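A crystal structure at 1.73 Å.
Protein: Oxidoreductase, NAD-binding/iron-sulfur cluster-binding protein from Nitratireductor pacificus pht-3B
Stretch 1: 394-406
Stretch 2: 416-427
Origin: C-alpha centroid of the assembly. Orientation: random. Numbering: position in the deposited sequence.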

# COMPACT_ATOMS: atom_id res chain seq x y z
N PHE A 394 -0.50 8.17 5.19
CA PHE A 394 -0.77 8.66 6.55
C PHE A 394 0.33 8.22 7.47
O PHE A 394 0.82 7.08 7.38
N VAL A 395 0.67 9.04 8.42
CA VAL A 395 1.58 8.72 9.50
C VAL A 395 0.94 9.14 10.86
O VAL A 395 0.38 10.22 10.98
N GLY A 396 0.93 8.20 11.78
CA GLY A 396 0.50 8.46 13.15
C GLY A 396 1.43 7.76 14.12
O GLY A 396 2.09 6.82 13.80
N ILE A 397 1.37 8.16 15.37
CA ILE A 397 2.23 7.69 16.41
C ILE A 397 1.44 7.41 17.68
O ILE A 397 0.56 8.21 18.05
N CYS A 398 1.70 6.30 18.28
CA CYS A 398 1.08 5.89 19.57
C CYS A 398 2.10 5.22 20.46
O CYS A 398 3.17 4.83 20.02
N ARG A 399 1.78 5.07 21.75
CA ARG A 399 2.54 4.15 22.60
C ARG A 399 2.31 2.70 22.21
O ARG A 399 1.18 2.27 22.00
N ALA A 400 3.38 1.94 22.17
CA ALA A 400 3.34 0.50 21.88
C ALA A 400 3.05 -0.23 23.18
O ALA A 400 3.96 -0.60 23.92
N GLU A 401 1.80 -0.44 23.47
CA GLU A 401 1.41 -1.06 24.70
C GLU A 401 1.69 -2.54 24.69
O GLU A 401 1.74 -3.16 23.63
N PRO A 402 1.96 -3.13 25.85
CA PRO A 402 2.41 -4.53 25.84
C PRO A 402 1.43 -5.47 25.23
O PRO A 402 1.82 -6.44 24.55
N TRP A 403 0.15 -5.18 25.38
CA TRP A 403 -0.85 -6.10 24.85
C TRP A 403 -0.91 -6.03 23.30
O TRP A 403 -1.69 -6.79 22.73
N MET A 404 -0.21 -5.09 22.67
CA MET A 404 -0.17 -4.96 21.17
C MET A 404 0.91 -5.92 20.56
O MET A 404 0.89 -6.19 19.37
N TYR A 405 1.82 -6.45 21.40
CA TYR A 405 2.78 -7.43 20.97
C TYR A 405 2.18 -8.81 21.06
O TYR A 405 1.43 -9.11 21.99
N TYR A 406 2.53 -9.67 20.13
CA TYR A 406 2.19 -11.08 20.25
C TYR A 406 2.83 -11.70 21.49
O TYR A 406 3.83 -11.22 22.01
N ILE A 416 7.73 -13.24 23.31
CA ILE A 416 8.10 -11.94 22.77
C ILE A 416 7.97 -10.94 23.90
O ILE A 416 7.01 -10.93 24.63
N GLU A 417 8.96 -10.08 24.03
CA GLU A 417 8.95 -9.01 25.00
C GLU A 417 8.39 -7.77 24.38
O GLU A 417 8.50 -7.56 23.16
N ALA A 418 7.79 -6.94 25.19
CA ALA A 418 7.42 -5.59 24.74
C ALA A 418 8.65 -4.68 24.72
O ALA A 418 8.80 -3.82 25.59
N TYR A 419 9.49 -4.79 23.71
CA TYR A 419 10.79 -4.21 23.76
C TYR A 419 10.92 -2.74 23.43
O TYR A 419 11.94 -2.14 23.74
N HIS A 420 9.93 -2.09 22.79
CA HIS A 420 10.01 -0.72 22.43
C HIS A 420 8.80 0.05 22.99
O HIS A 420 7.74 -0.48 23.16
N ASP A 421 8.99 1.34 23.18
CA ASP A 421 8.00 2.23 23.78
C ASP A 421 6.95 2.80 22.88
O ASP A 421 5.89 3.12 23.33
N TYR A 422 7.29 3.02 21.60
CA TYR A 422 6.41 3.71 20.68
C TYR A 422 6.19 2.91 19.40
O TYR A 422 7.03 2.12 19.01
N ALA A 423 5.05 3.14 18.77
CA ALA A 423 4.71 2.54 17.46
C ALA A 423 4.46 3.67 16.50
O ALA A 423 3.67 4.59 16.79
N VAL A 424 5.20 3.68 15.42
CA VAL A 424 4.95 4.58 14.30
C VAL A 424 4.18 3.76 13.25
O VAL A 424 4.60 2.70 12.82
N VAL A 425 2.97 4.23 12.96
CA VAL A 425 2.03 3.53 12.11
C VAL A 425 1.87 4.35 10.84
O VAL A 425 1.58 5.56 10.85
N MET A 426 2.00 3.66 9.71
CA MET A 426 1.82 4.31 8.40
C MET A 426 0.86 3.53 7.56
O MET A 426 0.80 2.32 7.64
N LEU A 427 0.02 4.24 6.84
CA LEU A 427 -0.96 3.65 5.92
C LEU A 427 -0.51 3.91 4.47
O LEU A 427 -0.12 5.01 4.14

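Strands 394-399 and 422-427 pair antiparallel, so side chains from the two stretches meet mainly as neighbours on the two faces of the sheet. On one face lie Val-395, Ile-397, Val-424 and Met-426. Val-395 (t) brings CG1 to 4.0 Å from Val-424 CG1 and CG2 to 3.9 Å from Met-426 CG; Val-424 is also t, whereas Met-426 takes m at chi1 and its end leads away from the partner strand. The other face carries Phe-394, Cys-398, Ala-423, Val-425 and Leu-427. Cys-398, in p, sets SG 4.0 Å from Ala-423 CB, and Phe-394 and Leu-427, both m at chi1, approach through CB and CB at 4.1 Å. Between these pairs Val-425 faces Gly-396, which has no side chain and joins its partner through the backbone: Gly-396 N to Val-425 O and Val-425 N to Gly-396 O are both 2.9 Å.

Beyond the strands, Ala-400 points toward the second stretch, its CB 4.3 Å from Ala-423 CB, while its N donates to Asp-421 O at 3.0 Å. The loops are then knitted together by Tyr-405, which has the largest area covered by the opposite stretch. With chi1 at m, its ring reaches across the 416-420 segment. Ala-418 CA sits over one face, 3.7 Å from the ring centroid and almost on the ring normal, a CH-pi contact, and Ala-418 CB also meets Pro-402 CB at 4.0 Å. The edge of Tyr-405 is directed at the face of Tyr-419 (p), with the planes at 75° and CE2 4.0 Å from Tyr-419 CZ. Ile-416 (m) lies 4.2 Å from Tyr-405 CD2 through CG2, and its CD1 comes within 3.9 Å of Tyr-406 CB. The hydroxyl gives this largely apolar ring a polar anchor: Tyr-405 OH donates to His-420 O at 2.9 Å.

That carbonyl also receives a hydrogen bond from water 2 (O to His-420 O, 2.9 Å), which donates as well to Ala-400 O at 2.5 Å and so bridges the two loop backbones. At the exposed edge, the CA-to-CB bonds of Arg-399 and Tyr-422 diverge, yet the ends of both side chains, each m at chi1, come back together. Tyr-422 CZ lies over one face of the guanidinium; Arg-399 NH2 is 2.9 Å from Tyr-422 OH, but the angle is too poor for a hydrogen bond. Arg-399 NH1 instead donates to water 1 (NH1 to O, 3.1 Å), which donates to Asp-421 O at 3.0 Å. Cobalamin also touches this region.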

# COMPACT_ATOMS: atom_id res chain seq x y z
CB PHE A 394 -2.10 8.12 7.07
CG PHE A 394 -3.31 8.56 6.31
CD1 PHE A 394 -3.68 7.95 5.13
CD2 PHE A 394 -4.02 9.66 6.70
CE1 PHE A 394 -4.75 8.40 4.38
CE2 PHE A 394 -5.11 10.11 5.95
CZ PHE A 394 -5.47 9.47 4.80
CB VAL A 395 2.96 9.44 9.41
CG1 VAL A 395 3.90 8.94 10.49
CG2 VAL A 395 3.61 9.26 8.06
CB ILE A 397 3.33 8.77 16.74
CG1 ILE A 397 4.09 9.15 15.47
CG2 ILE A 397 4.28 8.20 17.80
CD1 ILE A 397 4.90 10.40 15.57
CB CYS A 398 -0.19 5.03 19.36
SG CYS A 398 0.07 3.37 18.71
CB ARG A 399 2.13 4.34 24.07
CG ARG A 399 2.64 5.65 24.56
CD ARG A 399 2.74 5.78 26.09
NE ARG A 399 3.64 6.92 26.40
CZ ARG A 399 4.96 6.82 26.62
NH1 ARG A 399 5.58 5.63 26.64
NH2 ARG A 399 5.65 7.92 26.90
CB ALA A 400 4.67 0.03 21.29
CB GLU A 401 -0.01 -0.72 25.01
CG GLU A 401 -0.25 0.77 25.00
CD GLU A 401 -1.66 1.15 25.39
OE1 GLU A 401 -2.16 0.60 26.40
OE2 GLU A 401 -2.30 2.00 24.68
CB PRO A 402 2.66 -4.87 27.36
CG PRO A 402 2.95 -3.51 27.92
CD PRO A 402 2.09 -2.52 27.20
CB TRP A 403 -2.25 -5.81 25.46
CG TRP A 403 -2.65 -4.37 25.41
CD1 TRP A 403 -2.36 -3.40 26.33
CD2 TRP A 403 -3.39 -3.73 24.39
NE1 TRP A 403 -2.90 -2.21 25.93
CE2 TRP A 403 -3.51 -2.41 24.73
CE3 TRP A 403 -3.95 -4.17 23.17
CZ2 TRP A 403 -4.23 -1.51 23.94
CZ3 TRP A 403 -4.65 -3.29 22.43
CH2 TRP A 403 -4.79 -1.97 22.81
CB MET A 404 0.17 -3.54 20.76
CG MET A 404 -0.87 -2.50 21.16
SD MET A 404 -0.29 -0.88 20.69
CE MET A 404 -1.69 0.14 21.12
CB TYR A 405 4.06 -7.36 21.81
CG TYR A 405 4.88 -6.10 21.68
CD1 TYR A 405 4.49 -4.92 22.29
CD2 TYR A 405 6.06 -6.09 20.98
CE1 TYR A 405 5.26 -3.78 22.20
CE2 TYR A 405 6.86 -4.96 20.89
CZ TYR A 405 6.49 -3.82 21.51
OH TYR A 405 7.27 -2.72 21.43
CB TYR A 406 2.66 -11.86 19.04
CG TYR A 406 1.93 -11.58 17.75
CD1 TYR A 406 0.67 -12.09 17.53
CD2 TYR A 406 2.57 -10.88 16.71
CE1 TYR A 406 0.02 -11.80 16.34
CE2 TYR A 406 1.94 -10.61 15.54
CZ TYR A 406 0.68 -11.07 15.36
OH TYR A 406 0.05 -10.86 14.14
CB ILE A 416 7.17 -11.59 21.58
CG1 ILE A 416 7.51 -12.49 20.38
CG2 ILE A 416 7.29 -10.13 21.18
CD1 ILE A 416 6.47 -12.48 19.27
CB GLU A 417 10.38 -8.68 25.46
CG GLU A 417 11.09 -9.86 26.15
CD GLU A 417 10.31 -10.43 27.33
OE1 GLU A 417 10.17 -11.72 27.43
OE2 GLU A 417 9.82 -9.57 28.16
CB ALA A 418 6.30 -5.03 25.64
CB TYR A 419 11.78 -5.08 22.95
CG TYR A 419 11.23 -5.52 21.60
CD1 TYR A 419 11.14 -4.64 20.56
CD2 TYR A 419 10.85 -6.83 21.40
CE1 TYR A 419 10.64 -5.03 19.31
CE2 TYR A 419 10.37 -7.25 20.20
CZ TYR A 419 10.24 -6.33 19.14
OH TYR A 419 9.82 -6.78 17.89
CB HIS A 420 10.01 -0.50 20.93
CG HIS A 420 11.23 -0.96 20.24
ND1 HIS A 420 11.20 -1.57 19.02
CD2 HIS A 420 12.53 -0.95 20.62
CE1 HIS A 420 12.43 -1.92 18.67
NE2 HIS A 420 13.25 -1.54 19.64
CB ASP A 421 8.76 3.40 24.39
CG ASP A 421 9.59 3.00 25.68
OD1 ASP A 421 9.23 1.99 26.32
OD2 ASP A 421 10.61 3.71 25.98
CB TYR A 422 6.97 5.08 20.30
CG TYR A 422 7.16 6.02 21.44
CD1 TYR A 422 6.06 6.70 21.98
CD2 TYR A 422 8.40 6.11 22.10
CE1 TYR A 422 6.20 7.51 23.07
CE2 TYR A 422 8.55 6.91 23.20
CZ TYR A 422 7.46 7.61 23.66
OH TYR A 422 7.56 8.42 24.72
CB ALA A 423 3.46 1.67 17.56
CB VAL A 424 6.23 5.11 13.69
CG1 VAL A 424 5.93 6.11 12.55
CG2 VAL A 424 7.04 5.77 14.81
CB VAL A 425 0.66 3.41 12.78
CG1 VAL A 425 -0.27 2.51 11.98
CG2 VAL A 425 0.84 2.86 14.17
CB MET A 426 3.12 4.47 7.71
CG MET A 426 3.95 5.44 8.47
SD MET A 426 5.66 5.60 7.94
CE MET A 426 6.25 3.95 8.39
CB LEU A 427 -2.31 4.17 6.16
CG LEU A 427 -2.99 4.07 7.52
CD1 LEU A 427 -4.45 4.64 7.37
CD2 LEU A 427 -3.06 2.66 8.01
O HOH W 1 4.93 2.68 26.18
O HOH W 2 6.00 -1.14 25.34